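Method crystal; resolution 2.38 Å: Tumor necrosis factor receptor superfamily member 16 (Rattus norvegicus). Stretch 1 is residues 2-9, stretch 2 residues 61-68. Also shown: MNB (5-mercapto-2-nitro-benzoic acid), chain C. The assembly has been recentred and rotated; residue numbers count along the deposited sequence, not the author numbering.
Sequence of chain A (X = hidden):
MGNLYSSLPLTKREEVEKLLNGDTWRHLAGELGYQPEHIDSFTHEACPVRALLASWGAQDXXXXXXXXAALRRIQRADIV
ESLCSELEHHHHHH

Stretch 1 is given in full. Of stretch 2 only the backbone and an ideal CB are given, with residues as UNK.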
# COMPACT_ATOMS: atom_id res chain seq x y z
N GLY A 2 0.45 -0.47 -15.48
CA GLY A 2 0.60 -1.76 -16.22
C GLY A 2 0.82 -2.96 -15.31
O GLY A 2 0.07 -3.96 -15.38
N ASN A 3 1.84 -2.88 -14.47
CA ASN A 3 2.19 -4.00 -13.62
C ASN A 3 1.34 -4.07 -12.35
O ASN A 3 1.22 -3.08 -11.63
CB ASN A 3 3.71 -4.06 -13.31
CG ASN A 3 4.35 -2.67 -13.12
OD1 ASN A 3 3.79 -1.63 -13.47
ND2 ASN A 3 5.57 -2.67 -12.57
N LEU A 4 0.73 -5.23 -12.12
CA LEU A 4 0.00 -5.51 -10.89
C LEU A 4 0.97 -5.42 -9.72
O LEU A 4 2.10 -5.90 -9.81
CB LEU A 4 -0.62 -6.91 -10.91
CG LEU A 4 -1.82 -7.24 -11.80
CD1 LEU A 4 -2.14 -8.73 -11.70
CD2 LEU A 4 -3.07 -6.41 -11.46
N TYR A 5 0.52 -4.80 -8.63
CA TYR A 5 1.32 -4.76 -7.41
C TYR A 5 1.71 -6.18 -6.96
O TYR A 5 2.87 -6.44 -6.67
CB TYR A 5 0.59 -4.01 -6.28
CG TYR A 5 1.39 -4.05 -5.00
CD1 TYR A 5 2.41 -3.12 -4.77
CD2 TYR A 5 1.17 -5.04 -4.05
CE1 TYR A 5 3.17 -3.17 -3.62
CE2 TYR A 5 1.93 -5.10 -2.88
CZ TYR A 5 2.93 -4.16 -2.67
OH TYR A 5 3.69 -4.22 -1.53
N SER A 6 0.73 -7.09 -6.93
CA SER A 6 0.93 -8.46 -6.45
C SER A 6 1.99 -9.26 -7.19
O SER A 6 2.45 -10.28 -6.68
CB SER A 6 -0.41 -9.22 -6.47
OG SER A 6 -0.87 -9.47 -7.79
N SER A 7 2.37 -8.81 -8.39
CA SER A 7 3.36 -9.49 -9.23
C SER A 7 4.79 -9.07 -8.95
O SER A 7 5.73 -9.73 -9.40
CB SER A 7 3.06 -9.25 -10.71
OG SER A 7 1.81 -9.82 -11.06
N LEU A 8 4.96 -7.96 -8.23
CA LEU A 8 6.29 -7.50 -7.85
C LEU A 8 7.03 -8.56 -7.03
O LEU A 8 6.40 -9.33 -6.30
CB LEU A 8 6.21 -6.18 -7.07
CG LEU A 8 5.64 -4.97 -7.82
CD1 LEU A 8 5.39 -3.82 -6.84
CD2 LEU A 8 6.55 -4.54 -8.97
N PRO A 9 8.36 -8.63 -7.16
CA PRO A 9 9.08 -9.60 -6.34
C PRO A 9 8.97 -9.25 -4.86
O PRO A 9 8.91 -8.07 -4.50
CB PRO A 9 10.53 -9.47 -6.82
CG PRO A 9 10.59 -8.25 -7.66
CD PRO A 9 9.22 -8.05 -8.21
N UNK A 61 -7.37 -3.80 -10.88
CA UNK A 61 -6.93 -2.41 -11.00
C UNK A 61 -5.90 -2.03 -9.92
O UNK A 61 -5.58 -0.86 -9.74
CB UNK A 61 -8.14 -1.48 -10.92
N UNK A 62 -5.41 -3.04 -9.19
CA UNK A 62 -4.39 -2.83 -8.17
C UNK A 62 -2.99 -2.90 -8.78
O UNK A 62 -2.24 -3.85 -8.55
CB UNK A 62 -4.53 -3.86 -7.05
N UNK A 63 -2.65 -1.88 -9.56
CA UNK A 63 -1.35 -1.76 -10.20
C UNK A 63 -0.38 -0.99 -9.31
O UNK A 63 -0.79 -0.25 -8.42
CB UNK A 63 -1.49 -1.07 -11.56
N UNK A 64 0.91 -1.14 -9.58
CA UNK A 64 1.92 -0.30 -8.94
C UNK A 64 1.62 1.19 -9.11
O UNK A 64 1.71 1.95 -8.15
CB UNK A 64 3.30 -0.62 -9.51
N UNK A 65 1.26 1.60 -10.33
CA UNK A 65 0.99 3.00 -10.61
C UNK A 65 -0.23 3.55 -9.86
O UNK A 65 -0.22 4.70 -9.43
CB UNK A 65 0.79 3.18 -12.12
N UNK A 66 -1.26 2.71 -9.70
CA UNK A 66 -2.41 3.05 -8.88
C UNK A 66 -1.98 3.27 -7.44
O UNK A 66 -2.47 4.17 -6.76
CB UNK A 66 -3.48 1.95 -8.96
N UNK A 67 -1.05 2.44 -6.97
CA UNK A 67 -0.51 2.60 -5.63
C UNK A 67 0.28 3.91 -5.52
O UNK A 67 0.06 4.71 -4.60
CB UNK A 67 0.38 1.41 -5.27
N UNK A 68 1.20 4.10 -6.47
CA UNK A 68 1.99 5.32 -6.54
C UNK A 68 1.10 6.57 -6.61
O UNK A 68 1.34 7.54 -5.89
CB UNK A 68 2.92 5.27 -7.75
C6 MNB C . 9.60 1.65 -9.89
C1 MNB C . 9.52 0.42 -9.23
C2 MNB C . 8.82 0.37 -7.89
C3 MNB C . 8.28 1.54 -7.37
C4 MNB C . 8.40 2.73 -8.08
C5 MNB C . 9.04 2.78 -9.31
S5 MNB C . 9.13 4.28 -10.10
C10 MNB C . 10.13 -0.78 -9.87
O12 MNB C . 11.34 -0.99 -9.65
O11 MNB C . 9.45 -1.54 -10.59
N7 MNB C . 8.68 -0.82 -7.15
O9 MNB C . 8.32 -0.78 -5.98
O8 MNB C . 8.88 -1.91 -7.65

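Position 61 sends its CB away from stretch 1, and no atom of that stretch lies within 5.5 Å of it. The contact therefore sets no demand, and almost any side chain would do. The deposited residue is Ser61.

At position 62 the backbone does the work. Tyr5 N donates to the carbonyl O of 62 over 2.9 Å, closing one half of a single beta bridge. The CB points sideways, 5.2 Å from Tyr5 CB and 5.3 Å from Leu4 CD2, so a small or medium apolar group would suit. It is Ala62, whose O also accepts a hydrogen bond from a water, 2.7 Å away, that in turn accepts from Ser6 N at 3.0 Å.

Position 63 pairs with Leu4, CA to CA 4.0 Å. Its CB points away overall yet sits 3.4 Å from Asn3 O. With phi/psi of -92°/161° just before helical angles begin, this is an N-cap site, where Ser, Thr, Asp or Asn can satisfy a free amide of the first turn. Thr63 fills it: with chi1 in p, OG1 accepts from the N of residue 66 at 3.1 Å, while CG2 lies 4.2 Å from Gly2 N.

Position 64 completes the bridge, its N donating to Asn3 O over 2.8 Å at a nearly straight 163°. The CB goes sideways, 4.7 Å from Leu8 CD1, and the MNB ring lies further out in the same direction. A branched or long apolar chain could reach both; Leu, Ile or Met are plausible. Leu64 (t, p) sets CD1 4.0 Å from Leu8 CD1 and CD2 3.5 Å from MNB C2.

At position 65 the ideal CB is 5.0 Å from Gly2 N, a backbone donor. An acceptor on a short arm would suit, as in Asp or Asn, and an acidic group also favours the start of a helix. Asp65, chi1 in p, bends its end nearer than its CB direction suggests and brings OD2 2.8 Å from Gly2 N.

Position 66 is out of reach of stretch 1, so many helix-compatible residues would serve; Ala66 gives its N to the cap.

Position 67 points toward stretch 1, its CB 5.0 Å from Tyr5 CD1, and that aromatic surface invites Leu, Ile, Met or Phe. Leu67 (t, p) places CD2 3.6 Å from Tyr5 CD1, meeting the ring obliquely.

Position 68 is again out of reach of stretch 1, but its CB leans to the MNB side, where an apolar chain could be useful. Leu68 brings CD2 3.7 Å from MNB C4.

Stretch 2 61-68: SATLDALL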
# COMPACT_ATOMS: atom_id res chain seq x y z
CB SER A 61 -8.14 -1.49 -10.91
OG SER A 61 -8.88 -1.80 -9.74
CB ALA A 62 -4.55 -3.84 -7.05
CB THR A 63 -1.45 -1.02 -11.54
OG1 THR A 63 -2.09 0.25 -11.34
CG2 THR A 63 -2.23 -1.84 -12.58
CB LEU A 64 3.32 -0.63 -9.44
CG LEU A 64 4.47 0.17 -8.82
CD1 LEU A 64 4.56 0.03 -7.29
CD2 LEU A 64 5.78 -0.20 -9.46
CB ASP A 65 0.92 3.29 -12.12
CG ASP A 65 0.08 2.29 -12.90
OD1 ASP A 65 -1.07 2.61 -13.27
OD2 ASP A 65 0.58 1.18 -13.17
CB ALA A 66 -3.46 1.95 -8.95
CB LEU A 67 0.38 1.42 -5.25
CG LEU A 67 1.09 1.53 -3.90
CD1 LEU A 67 0.09 1.73 -2.77
CD2 LEU A 67 1.93 0.30 -3.66
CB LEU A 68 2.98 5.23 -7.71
CG LEU A 68 4.43 4.75 -7.46
CD1 LEU A 68 4.61 3.78 -6.30
CD2 LEU A 68 5.11 4.20 -8.71
O HOH W 1 -2.13 -6.30 -7.40
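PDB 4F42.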